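Local coordinates for ThiJ/PfpI family protein (Francisella tularensis subsp. novicida, PDB 4P5P) that probably has glyoxalase III activity as a member of the DJ-1/PfpI family and may act as a cysteine protease and virulence factor, at residues L5-S10 with V45-G50; W106-N111 with V135-N140. All coordinates share one frame; numbering follows the deposited sequence.

Contact 1 of 2, residues L5-S10 with V45-G50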
loop_
_atom_site.group_PDB
_atom_site.type_symbol
_atom_site.label_atom_id
_atom_site.label_comp_id
_atom_site.label_asym_id
_atom_site.label_seq_id
_atom_site.Cartn_x
_atom_site.Cartn_y
_atom_site.Cartn_z
ATOM N N LEU A 5 9.871 4.955 -2.186
ATOM C CA LEU A 5 8.815 5.067 -3.194
ATOM C C LEU A 5 7.474 4.643 -2.602
ATOM O O LEU A 5 7.330 3.515 -2.149
ATOM C CB LEU A 5 9.148 4.216 -4.420
ATOM C CG LEU A 5 8.162 4.355 -5.582
ATOM C CD1 LEU A 5 8.257 5.734 -6.184
ATOM C CD2 LEU A 5 8.423 3.289 -6.603
ATOM N N MET A 6 6.500 5.539 -2.618
ATOM C CA MET A 6 5.149 5.232 -2.173
ATOM C C MET A 6 4.263 5.146 -3.410
ATOM O O MET A 6 4.356 5.994 -4.308
ATOM C CB MET A 6 4.633 6.288 -1.189
ATOM C CG MET A 6 5.404 6.317 0.124
ATOM S SD MET A 6 4.600 7.325 1.385
ATOM C CE MET A 6 3.186 6.314 1.792
ATOM N N VAL A 7 3.428 4.110 -3.443
ATOM C CA VAL A 7 2.605 3.760 -4.588
ATOM C C VAL A 7 1.121 3.728 -4.232
ATOM O O VAL A 7 0.713 3.076 -3.273
ATOM C CB VAL A 7 3.001 2.367 -5.143
ATOM C CG1 VAL A 7 2.185 2.006 -6.371
ATOM C CG2 VAL A 7 4.478 2.323 -5.485
ATOM N N THR A 8 0.306 4.405 -5.042
ATOM C CA THR A 8 -1.138 4.419 -4.855
ATOM C C THR A 8 -1.865 3.783 -6.015
ATOM O O THR A 8 -1.336 3.692 -7.131
ATOM C CB THR A 8 -1.720 5.831 -4.726
ATOM O OG1 THR A 8 -1.797 6.430 -6.028
ATOM C CG2 THR A 8 -0.886 6.698 -3.795
ATOM N N THR A 9 -3.088 3.356 -5.734
ATOM C CA THR A 9 -4.028 2.965 -6.763
ATOM C C THR A 9 -4.380 4.133 -7.693
ATOM O O THR A 9 -4.229 5.297 -7.321
ATOM C CB THR A 9 -5.327 2.414 -6.117
ATOM O OG1 THR A 9 -6.180 1.858 -7.117
ATOM C CG2 THR A 9 -6.068 3.513 -5.381
ATOM N N SER A 10 -4.865 3.779 -8.892
ATOM C CA SER A 10 -5.453 4.720 -9.849
ATOM C C SER A 10 -6.925 4.390 -10.129
ATOM O O SER A 10 -7.586 5.062 -10.935
ATOM C CB SER A 10 -4.656 4.707 -11.159
ATOM O OG SER A 10 -3.385 5.311 -10.976
ATOM N N VAL A 45 4.069 7.843 -6.506
ATOM C CA VAL A 45 3.543 7.512 -7.826
ATOM C C VAL A 45 2.210 6.800 -7.705
ATOM O O VAL A 45 1.863 6.277 -6.641
ATOM C CB VAL A 45 4.498 6.614 -8.635
ATOM C CG1 VAL A 45 5.806 7.339 -8.891
ATOM C CG2 VAL A 45 4.732 5.282 -7.934
ATOM N N SER A 46 1.464 6.779 -8.800
ATOM C CA SER A 46 0.271 5.963 -8.897
ATOM C C SER A 46 0.443 4.955 -10.012
ATOM O O SER A 46 1.389 5.024 -10.783
ATOM C CB SER A 46 -0.961 6.823 -9.155
ATOM O OG SER A 46 -0.922 7.419 -10.444
ATOM N N ILE A 47 -0.470 4.013 -10.095
ATOM C CA ILE A 47 -0.396 3.006 -11.144
ATOM C C ILE A 47 -0.424 3.643 -12.531
ATOM O O ILE A 47 0.417 3.333 -13.374
ATOM C CB ILE A 47 -1.544 2.005 -11.007
ATOM C CG1 ILE A 47 -1.390 1.186 -9.721
ATOM C CG2 ILE A 47 -1.587 1.063 -12.211
ATOM C CD1 ILE A 47 -0.095 0.362 -9.614
ATOM N N MET A 48 -1.370 4.537 -12.777
ATOM C CA MET A 48 -1.592 5.033 -14.135
ATOM C C MET A 48 -0.985 6.414 -14.350
ATOM O O MET A 48 -0.846 6.868 -15.483
ATOM C CB MET A 48 -3.087 5.080 -14.455
ATOM C CG MET A 48 -3.749 3.715 -14.626
ATOM S SD MET A 48 -3.134 2.731 -16.009
ATOM C CE MET A 48 -3.246 3.901 -17.356
ATOM N N GLY A 49 -0.609 7.080 -13.271
ATOM C CA GLY A 49 -0.230 8.480 -13.371
ATOM C C GLY A 49 -1.491 9.330 -13.458
ATOM O O GLY A 49 -2.617 8.809 -13.531
ATOM N N GLY A 50 -1.319 10.645 -13.447
ATOM C CA GLY A 50 -2.454 11.542 -13.509
ATOM C C GLY A 50 -3.138 11.668 -12.158
ATOM O O GLY A 50 -2.498 11.563 -11.105
HETATM O O HOH W 1 -4.145 7.900 -11.396
#
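Val7 pairs with Val45 and Thr8 with Ser46 where two neighbouring parallel strands end. The backbone bonds come first: Val45 N donates to Met6 O (2.9 Å), Thr8 N to Val45 O (2.9 Å), and Ile47 N continues the ladder with a weak bond to Thr8 O. A CA-H...O contact from Val7 CA also reaches Val45 O.

Apolar contacts lie on the valine face. Val45 CG2, held between the backbone N and the carbonyl carbon, meets Val7 CG2 at 3.8 Å, while Leu5 CD1 touches both methyls of Val45, 4.0 Å from each, the two side chains crossing at about a right angle. Branched valines suit the extended backbone and fill this buried layer, which Ile96 and Val88 extend.

Polar contacts gather at and just past the strand ends. Ser10 OG accepts a nearly straight bond from Met48 N (2.8 Å, 163°) and donates to a water, which in turn bonds Gly49 O; the short serine side chain lets its hydroxyl approach the backbone of 47-49. Thr8 OG1 packs 3.3 Å from Ser46 CB, its own hydrogen bond staying within 5-10, to Thr9 O; Ser46 OG hydrogen-bonds Ser82 OG.

Strand 2-8, helix 26-35 and strand 40-46 form a beta-alpha-beta unit, the building block of this flavodoxin-like fold.

Contact 2 of 2, residues W106-N111 with V135-N140; sequences WDFPNN and VAALIN
Phe108 and Ala137 bring the two backbones together, their CA atoms 4.8 Å apart. Residues 108-111 form a type I beta turn, whereas 135-139 have helical backbone angles without the regular bonding of a helix. The turn lies against this helical segment, and Pro109 CA directs a CA-H...O contact at Ala136 O. Proline suits the turn because its ring fixes phi near the value needed at the second position. Two waters join the backbones: one lies 2.7 Å from both Phe108 O and Ala137 O and can bridge them, while the other donates to Pro109 O and Ala137 O and accepts from Asn140 N.

Among the side chains, Phe108 meets residues 136-137 through CB and one corner of its ring. CD2 lies 3.7 Å from Ala137 CB, which approaches the ring obliquely, and CB packs near Ala136 CB. Pro109 CG touches the same Ala136 methyl at 4.3 Å. Alanines suit these places because their single methyls permit such close backbone approach.

Asn140 supplies the direct hydrogen bond: ND2 donates to Pro109 O at 3.0 Å, almost straight at 175°. The acceptor lies in the amide plane of Asn140, but the donor stands 57° out of the plane of the Pro109 carbonyl. The amides of Asn110 and Asn140 are nearly parallel, and a water joins Asn110 OD1 to Asn140 ND2.

Helix 112-123 adjoins both segments: Ile114 touches Phe108 and Ala137, and His115 NE2 hydrogen-bonds Pro109 O. Elsewhere, Val135 and Leu138 pack on strand 127-130, while Ile139 meets helix 176-182.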
loop_
_atom_site.group_PDB
_atom_site.type_symbol
_atom_site.label_atom_id
_atom_site.label_comp_id
_atom_site.label_asym_id
_atom_site.label_seq_id
_atom_site.Cartn_x
_atom_site.Cartn_y
_atom_site.Cartn_z
ATOM N N TRP A 106 -8.450 -3.679 -7.625
ATOM C CA TRP A 106 -8.697 -3.789 -9.064
ATOM C C TRP A 106 -7.480 -3.470 -9.927
ATOM O O TRP A 106 -7.481 -3.813 -11.105
ATOM C CB TRP A 106 -9.855 -2.878 -9.477
ATOM C CG TRP A 106 -11.194 -3.414 -9.075
ATOM C CD1 TRP A 106 -11.957 -4.300 -9.774
ATOM C CD2 TRP A 106 -11.931 -3.107 -7.882
ATOM N NE1 TRP A 106 -13.122 -4.569 -9.095
ATOM C CE2 TRP A 106 -13.136 -3.849 -7.933
ATOM C CE3 TRP A 106 -11.697 -2.279 -6.777
ATOM C CZ2 TRP A 106 -14.101 -3.786 -6.922
ATOM C CZ3 TRP A 106 -12.665 -2.219 -5.772
ATOM C CH2 TRP A 106 -13.848 -2.967 -5.854
ATOM N N ASP A 107 -6.457 -2.811 -9.385
ATOM C CA ASP A 107 -5.283 -2.525 -10.224
ATOM C C ASP A 107 -3.919 -2.849 -9.613
ATOM O O ASP A 107 -2.908 -2.701 -10.295
ATOM C CB ASP A 107 -5.290 -1.059 -10.719
ATOM C CG ASP A 107 -5.127 -0.014 -9.624
ATOM O OD1 ASP A 107 -5.128 -0.337 -8.425
ATOM O OD2 ASP A 107 -5.010 1.177 -9.996
ATOM N N PHE A 108 -3.866 -3.372 -8.392
ATOM C CA PHE A 108 -2.578 -3.828 -7.855
ATOM C C PHE A 108 -2.208 -5.286 -8.183
ATOM O O PHE A 108 -1.054 -5.550 -8.507
ATOM C CB PHE A 108 -2.534 -3.671 -6.329
ATOM C CG PHE A 108 -2.128 -2.296 -5.829
ATOM C CD1 PHE A 108 -2.085 -1.189 -6.661
ATOM C CD2 PHE A 108 -1.795 -2.131 -4.487
ATOM C CE1 PHE A 108 -1.685 0.045 -6.170
ATOM C CE2 PHE A 108 -1.416 -0.920 -3.999
ATOM C CZ PHE A 108 -1.348 0.177 -4.828
ATOM N N PRO A 109 -3.158 -6.239 -8.048
ATOM C CA PRO A 109 -2.739 -7.654 -8.050
ATOM C C PRO A 109 -1.984 -8.119 -9.289
ATOM O O PRO A 109 -1.087 -8.955 -9.196
ATOM C CB PRO A 109 -4.065 -8.424 -7.963
ATOM C CG PRO A 109 -5.036 -7.496 -7.405
ATOM C CD PRO A 109 -4.601 -6.100 -7.785
ATOM N N ASN A 110 -2.373 -7.606 -10.447
ATOM C CA ASN A 110 -1.846 -8.142 -11.699
ATOM C C ASN A 110 -0.933 -7.147 -12.414
ATOM O O ASN A 110 -0.567 -7.343 -13.569
ATOM C CB ASN A 110 -3.019 -8.581 -12.563
ATOM C CG ASN A 110 -3.807 -9.719 -11.913
ATOM O OD1 ASN A 110 -3.224 -10.699 -11.473
ATOM N ND2 ASN A 110 -5.112 -9.541 -11.753
ATOM N N ASN A 111 -0.504 -6.107 -11.703
ATOM C CA ASN A 111 0.333 -5.088 -12.316
ATOM C C ASN A 111 1.767 -5.578 -12.519
ATOM O O ASN A 111 2.454 -5.911 -11.550
ATOM C CB ASN A 111 0.342 -3.825 -11.465
ATOM C CG ASN A 111 1.045 -2.681 -12.151
ATOM O OD1 ASN A 111 2.269 -2.557 -12.072
ATOM N ND2 ASN A 111 0.279 -1.846 -12.855
ATOM N N VAL A 135 -1.948 -4.532 0.441
ATOM C CA VAL A 135 -1.248 -5.805 0.491
ATOM C C VAL A 135 -1.602 -6.655 -0.751
ATOM O O VAL A 135 -0.876 -7.593 -1.090
ATOM C CB VAL A 135 -1.569 -6.561 1.824
ATOM C CG1 VAL A 135 -0.746 -7.838 1.932
ATOM C CG2 VAL A 135 -1.276 -5.648 3.022
ATOM N N ALA A 136 -2.673 -6.290 -1.462
ATOM C CA ALA A 136 -2.996 -6.938 -2.749
ATOM C C ALA A 136 -1.829 -6.851 -3.740
ATOM O O ALA A 136 -1.712 -7.672 -4.657
ATOM C CB ALA A 136 -4.242 -6.315 -3.364
ATOM N N ALA A 137 -0.975 -5.845 -3.566
ATOM C CA ALA A 137 0.223 -5.705 -4.404
ATOM C C ALA A 137 1.160 -6.897 -4.320
ATOM O O ALA A 137 1.918 -7.148 -5.252
ATOM C CB ALA A 137 1.003 -4.457 -4.030
ATOM N N LEU A 138 1.135 -7.622 -3.204
ATOM C CA LEU A 138 2.149 -8.656 -2.947
ATOM C C LEU A 138 1.710 -10.071 -3.266
ATOM O O LEU A 138 2.535 -10.981 -3.314
ATOM C CB LEU A 138 2.593 -8.596 -1.486
ATOM C CG LEU A 138 3.035 -7.232 -0.959
ATOM C CD1 LEU A 138 3.508 -7.371 0.481
ATOM C CD2 LEU A 138 4.135 -6.627 -1.831
ATOM N N ILE A 139 0.414 -10.265 -3.474
ATOM C CA ILE A 139 -0.139 -11.616 -3.647
ATOM C C ILE A 139 0.567 -12.433 -4.744
ATOM O O ILE A 139 0.888 -13.600 -4.536
ATOM C CB ILE A 139 -1.629 -11.548 -3.981
ATOM C CG1 ILE A 139 -2.424 -10.892 -2.842
ATOM C CG2 ILE A 139 -2.200 -12.934 -4.222
ATOM C CD1 ILE A 139 -3.790 -10.437 -3.299
ATOM N N ASN A 140 0.781 -11.822 -5.910
ATOM C CA ASN A 140 1.235 -12.530 -7.109
ATOM C C ASN A 140 2.675 -12.229 -7.510
ATOM O O ASN A 140 3.089 -12.553 -8.633
ATOM C CB ASN A 140 0.329 -12.190 -8.300
ATOM C CG ASN A 140 -1.107 -12.596 -8.084
ATOM O OD1 ASN A 140 -1.403 -13.722 -7.676
ATOM N ND2 ASN A 140 -2.013 -11.678 -8.357
HETATM O O HOH W 2 0.921 -7.221 -7.793
HETATM O O HOH W 3 0.898 -9.172 -6.985
HETATM O O HOH W 4 -4.690 -12.597 -9.324
#

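Overall arrangement
From the N terminus, the chain runs along strand 2-8, passes through helix 26-35 and returns on strand 40-46, where contact 1 closes the first loop. It then adds strands 83-84 and 95-98 to the sheet before contact 2 opens at 106-111. Helix 112-123 and strand 127-130 follow, and residues 135-140 close the second loop. The two loops are thus in series, neither nested nor crossed. The centres of the two contacts lie about 13 Å apart, yet the contacts touch: Asp107 probably hydrogen-bonds Thr9 OG1 and Ser10 N, and Phe108 packs against Thr9. Together they tie the ends of the early strands to the loop following strand 127-130.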